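Local coordinates for protein K7 (Vaccinia virus WR, PDB 3JRV) that binds the human DEAD-box RNA helicase DDX3 as a Bcl-2-like virulence factor and so prevents TBK1/IKKepsilon-mediated IRF3 activation, at residues A[97-102]-A[138-143]; A[54-59]-A[142-147]. One frame throughout, in Å; residues are numbered along the deposited sequence.

Contact 1: residues A[97-102]-A[138-143]; sequences SLFATI and NILILF
F99 on segment 97-102 and L140 on segment 138-143 mark the closest backbone approach of two helices that meet almost perpendicularly, at 85°, with their axes 11.0 Å apart. In this all-helical Bcl-2-like fold, helix 95-114 is packed against the C-terminal helix 134-148, and the wide spacing is bridged by long apolar side chains. No hydrogen bond passes between the segments; the contact is made by hydrocarbon groups and two aromatic rings, a worked example of a steep helix crossing filled by apolar side chains.

F99 reaches across and touches I139, L140 and F143. Its CG lies anti to the carbonyl carbon (chi1 -61°), beside the backbone N. Farther out, CE2 and CZ of the ring reach F143. There the F99 and F143 rings form an edge-to-face pair, with centroids 4.7 Å apart and planes at 59°, tilted from a strict T. On the same ring, CE1 of F99 rests 3.7 Å from CD1 of L140, and CG2 of I139 adds a looser touch. The two aliphatic residues approach the F99 ring obliquely, from opposite sides of its plane.

Around this centre the packing is lighter. The L98 and I139 side chains run alongside in opposite senses, CD2 of L98 coming 4.1 Å from CG2 of I139. I102 reaches L140 through their terminal methyls, CD1 of I102 lying 4.3 Å from CD2 of L140. F60 of helix 60-68 stacks on F99 and also touches I102 and L140, while I30 of helix 26-42 meets the latter two, enclosing the junction within the helical core. The aromatic meeting itself is close: CE2 of F99 stands 3.4 Å above the F143 plane, over the ring centre.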
# COMPACT_ATOMS: atom_id res chain seq x y z
N SER A 97 -0.99 -7.23 11.80
CA SER A 97 -0.06 -7.73 10.79
C SER A 97 -0.47 -7.24 9.40
O SER A 97 0.38 -6.85 8.58
CB SER A 97 0.02 -9.27 10.83
OG SER A 97 1.06 -9.68 9.97
N LEU A 98 -1.77 -7.23 9.13
CA LEU A 98 -2.26 -6.80 7.82
C LEU A 98 -1.89 -5.32 7.62
O LEU A 98 -1.39 -4.93 6.53
CB LEU A 98 -3.78 -7.02 7.74
CG LEU A 98 -4.47 -6.42 6.50
CD1 LEU A 98 -3.92 -7.12 5.23
CD2 LEU A 98 -6.00 -6.66 6.64
N PHE A 99 -2.23 -4.48 8.60
CA PHE A 99 -1.99 -3.03 8.48
C PHE A 99 -0.50 -2.74 8.41
O PHE A 99 -0.07 -1.87 7.64
CB PHE A 99 -2.67 -2.18 9.56
CG PHE A 99 -4.17 -2.28 9.59
CD1 PHE A 99 -4.88 -2.95 8.60
CD2 PHE A 99 -4.87 -1.62 10.60
CE1 PHE A 99 -6.32 -3.02 8.64
CE2 PHE A 99 -6.31 -1.69 10.68
CZ PHE A 99 -7.01 -2.36 9.67
N ALA A 100 0.30 -3.46 9.20
CA ALA A 100 1.77 -3.31 9.12
C ALA A 100 2.27 -3.67 7.74
O ALA A 100 3.19 -3.03 7.22
CB ALA A 100 2.44 -4.20 10.15
N THR A 101 1.69 -4.69 7.12
CA THR A 101 2.18 -5.18 5.83
C THR A 101 1.83 -4.14 4.75
O THR A 101 2.65 -3.84 3.88
CB THR A 101 1.56 -6.55 5.45
OG1 THR A 101 1.94 -7.50 6.45
CG2 THR A 101 2.04 -7.09 4.07
N ILE A 102 0.61 -3.60 4.79
CA ILE A 102 0.29 -2.50 3.87
C ILE A 102 1.23 -1.31 4.08
O ILE A 102 1.70 -0.70 3.09
CB ILE A 102 -1.22 -2.08 4.04
CG1 ILE A 102 -2.09 -3.27 3.63
CG2 ILE A 102 -1.52 -0.81 3.22
CD1 ILE A 102 -3.55 -3.11 4.07
N ASN A 138 -12.36 -7.97 4.75
CA ASN A 138 -13.36 -7.58 5.74
C ASN A 138 -12.77 -6.80 6.91
O ASN A 138 -13.36 -5.81 7.35
CB ASN A 138 -14.12 -8.81 6.20
CG ASN A 138 -15.10 -9.30 5.12
OD1 ASN A 138 -15.48 -8.54 4.21
ND2 ASN A 138 -15.48 -10.56 5.19
N ILE A 139 -11.60 -7.24 7.40
CA ILE A 139 -10.94 -6.55 8.49
C ILE A 139 -10.72 -5.08 8.05
O ILE A 139 -10.97 -4.14 8.80
CB ILE A 139 -9.60 -7.20 8.85
CG1 ILE A 139 -9.87 -8.51 9.61
CG2 ILE A 139 -8.74 -6.23 9.72
CD1 ILE A 139 -8.67 -9.41 9.69
N LEU A 140 -10.15 -4.92 6.87
CA LEU A 140 -9.79 -3.59 6.39
C LEU A 140 -11.02 -2.70 6.18
O LEU A 140 -11.07 -1.57 6.67
CB LEU A 140 -8.96 -3.67 5.11
CG LEU A 140 -8.54 -2.30 4.56
CD1 LEU A 140 -7.78 -1.48 5.61
CD2 LEU A 140 -7.76 -2.48 3.27
N ILE A 141 -12.04 -3.21 5.50
CA ILE A 141 -13.17 -2.31 5.21
C ILE A 141 -13.95 -1.95 6.47
O ILE A 141 -14.39 -0.83 6.61
CB ILE A 141 -14.11 -2.85 4.13
CG1 ILE A 141 -15.07 -1.73 3.71
CG2 ILE A 141 -14.87 -4.09 4.60
CD1 ILE A 141 -15.76 -2.05 2.39
N LEU A 142 -14.06 -2.89 7.42
CA LEU A 142 -14.77 -2.56 8.67
C LEU A 142 -14.00 -1.49 9.44
O LEU A 142 -14.58 -0.59 10.04
CB LEU A 142 -14.96 -3.83 9.54
CG LEU A 142 -15.89 -4.83 8.85
CD1 LEU A 142 -15.96 -6.14 9.60
CD2 LEU A 142 -17.28 -4.23 8.51
N PHE A 143 -12.67 -1.62 9.45
CA PHE A 143 -11.84 -0.64 10.13
C PHE A 143 -12.00 0.74 9.49
O PHE A 143 -12.15 1.75 10.18
CB PHE A 143 -10.38 -1.09 10.12
CG PHE A 143 -9.45 -0.06 10.68
CD1 PHE A 143 -9.19 0.02 12.05
CD2 PHE A 143 -8.81 0.83 9.81
CE1 PHE A 143 -8.31 0.99 12.58
CE2 PHE A 143 -7.92 1.82 10.33
CZ PHE A 143 -7.69 1.90 11.71

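Contact 2: residues A[54-59]-A[142-147]; sequences YKELMK and LFLEKK
E56 and L144 bring helix 52-58 nearest to the C-terminal helix 134-148, a second helix-helix junction of the Bcl-2-like fold. The short axes pass 11.0 Å apart at 118°, nearer to perpendicular than to antiparallel.

The inner part is apolar. CD2 of L144 packs 3.9 Å from CB of E56 and, more loosely, 4.3 Å from CD2 of L57, whose side chain also touches L29 and Y33 of helix 26-42. E56 is buried as a whole, its CB against L144 and its carboxylate beside the exposed K147.

On that exposed side the looseness lies in the charged ends. A bend at chi2 (-41°) sets CD of E56, and the chain crosses K147 at about a right angle. OE1 of E56 lies 3.7 Å from CG of K147, which itself sits 3.8 Å above the F143 plane, toward the rim. The same OE1 approaches CE2 of F143 only loosely and obliquely, at 4.3 Å. NZ of K147 remains 5.8 Å from OE1 of E56, and only a diffuse attraction is likely. Within its own segment, E56 forms a salt bridge: NZ of K59 meets OE2 of E56 at 3.1 Å, from above the carboxylate plane.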
# COMPACT_ATOMS: atom_id res chain seq x y z
N TYR A 54 -7.24 7.92 1.76
CA TYR A 54 -5.77 7.81 1.64
C TYR A 54 -5.07 8.20 2.93
O TYR A 54 -4.12 7.53 3.33
CB TYR A 54 -5.26 8.69 0.49
CG TYR A 54 -5.16 7.98 -0.83
CD1 TYR A 54 -6.07 7.01 -1.23
CD2 TYR A 54 -4.21 8.40 -1.77
CE1 TYR A 54 -6.04 6.45 -2.52
CE2 TYR A 54 -4.12 7.80 -3.01
CZ TYR A 54 -5.00 6.82 -3.39
OH TYR A 54 -4.90 6.35 -4.67
N LYS A 55 -5.51 9.27 3.59
CA LYS A 55 -4.88 9.68 4.87
C LYS A 55 -4.98 8.53 5.89
O LYS A 55 -4.02 8.28 6.62
CB LYS A 55 -5.50 10.98 5.39
CG LYS A 55 -4.98 12.19 4.59
CD LYS A 55 -5.60 13.48 5.07
CE LYS A 55 -5.12 14.64 4.21
NZ LYS A 55 -6.13 15.71 4.31
N GLU A 56 -6.13 7.84 5.94
CA GLU A 56 -6.23 6.70 6.86
C GLU A 56 -5.23 5.61 6.52
O GLU A 56 -4.60 5.04 7.43
CB GLU A 56 -7.64 6.08 6.84
CG GLU A 56 -8.64 6.64 7.81
CD GLU A 56 -8.14 6.97 9.22
OE1 GLU A 56 -7.65 6.14 10.04
OE2 GLU A 56 -8.42 8.11 9.56
N LEU A 57 -5.08 5.30 5.22
CA LEU A 57 -4.09 4.29 4.80
C LEU A 57 -2.69 4.75 5.16
O LEU A 57 -1.86 3.90 5.57
CB LEU A 57 -4.19 3.97 3.29
CG LEU A 57 -5.59 3.42 2.90
CD1 LEU A 57 -5.59 3.23 1.36
CD2 LEU A 57 -5.80 2.10 3.59
N MSE A 58 -2.41 6.05 5.05
CA MSE A 58 -1.06 6.54 5.35
C MSE A 58 -0.69 6.32 6.82
O MSE A 58 0.50 6.20 7.16
CB MSE A 58 -0.95 8.03 4.98
CG MSE A 58 -1.02 8.12 3.49
SE MSE A 58 -1.21 9.96 2.86
CE MSE A 58 0.62 10.24 3.03
N LYS A 59 -1.70 6.32 7.70
CA LYS A 59 -1.44 6.01 9.12
C LYS A 59 -0.88 4.60 9.36
O LYS A 59 -0.30 4.33 10.43
CB LYS A 59 -2.70 6.20 9.97
CG LYS A 59 -3.09 7.67 10.03
CD LYS A 59 -4.39 7.90 10.78
CE LYS A 59 -4.99 9.25 10.49
NZ LYS A 59 -6.21 9.38 11.36
N LEU A 142 -14.06 -2.89 7.42
CA LEU A 142 -14.77 -2.56 8.67
C LEU A 142 -14.00 -1.49 9.44
O LEU A 142 -14.58 -0.59 10.04
CB LEU A 142 -14.96 -3.83 9.54
CG LEU A 142 -15.89 -4.83 8.85
CD1 LEU A 142 -15.96 -6.14 9.60
CD2 LEU A 142 -17.28 -4.23 8.51
N PHE A 143 -12.67 -1.62 9.45
CA PHE A 143 -11.84 -0.64 10.13
C PHE A 143 -12.00 0.74 9.49
O PHE A 143 -12.15 1.75 10.18
CB PHE A 143 -10.38 -1.09 10.12
CG PHE A 143 -9.45 -0.06 10.68
CD1 PHE A 143 -9.19 0.02 12.05
CD2 PHE A 143 -8.81 0.83 9.81
CE1 PHE A 143 -8.31 0.99 12.58
CE2 PHE A 143 -7.92 1.82 10.33
CZ PHE A 143 -7.69 1.90 11.71
N LEU A 144 -11.89 0.78 8.15
CA LEU A 144 -11.99 2.06 7.47
C LEU A 144 -13.37 2.68 7.65
O LEU A 144 -13.46 3.88 7.89
CB LEU A 144 -11.67 1.90 5.98
CG LEU A 144 -10.22 1.47 5.71
CD1 LEU A 144 -10.09 1.14 4.21
CD2 LEU A 144 -9.27 2.62 6.10
N GLU A 145 -14.45 1.88 7.57
CA GLU A 145 -15.80 2.44 7.78
C GLU A 145 -15.94 3.03 9.17
O GLU A 145 -16.47 4.11 9.37
CB GLU A 145 -16.86 1.36 7.49
CG GLU A 145 -16.93 1.02 5.97
CD GLU A 145 -17.81 -0.15 5.61
OE1 GLU A 145 -17.94 -1.11 6.41
OE2 GLU A 145 -18.29 -0.16 4.45
N LYS A 146 -15.41 2.32 10.17
CA LYS A 146 -15.49 2.85 11.51
C LYS A 146 -14.73 4.19 11.69
O LYS A 146 -15.24 5.12 12.28
CB LYS A 146 -15.03 1.76 12.50
CG LYS A 146 -14.56 2.33 13.84
CD LYS A 146 -13.80 1.31 14.66
CE LYS A 146 -12.49 0.87 13.98
NZ LYS A 146 -12.10 -0.53 14.41
N LYS A 147 -13.59 4.33 11.02
CA LYS A 147 -12.82 5.56 11.12
C LYS A 147 -13.47 6.68 10.31
O LYS A 147 -13.36 7.84 10.68
CB LYS A 147 -11.37 5.35 10.62
CG LYS A 147 -10.58 4.42 11.55
CD LYS A 147 -10.21 5.14 12.85
CE LYS A 147 -9.23 4.35 13.68
NZ LYS A 147 -9.99 3.49 14.63

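How the contacts relate
Contacts 1 and 2 lie about 9 Å apart, centre to centre, on the same side of the chain's centre, and both end on helix 134-148. Along the chain, segment 54-59 comes first, then 97-102, and finally the C-terminal helix that receives both. L142 and F143 belong to both windows, but F143 is the residue that touches in each, meeting an aromatic ring in contact 1 and loosely approaching a carboxylate oxygen in contact 2. The general lesson is that a last helix can tie together elements far apart in sequence: here helices 52-58 and 95-114 are joined through successive turns of one C-terminal helix in a single-chain Bcl-2-like bundle.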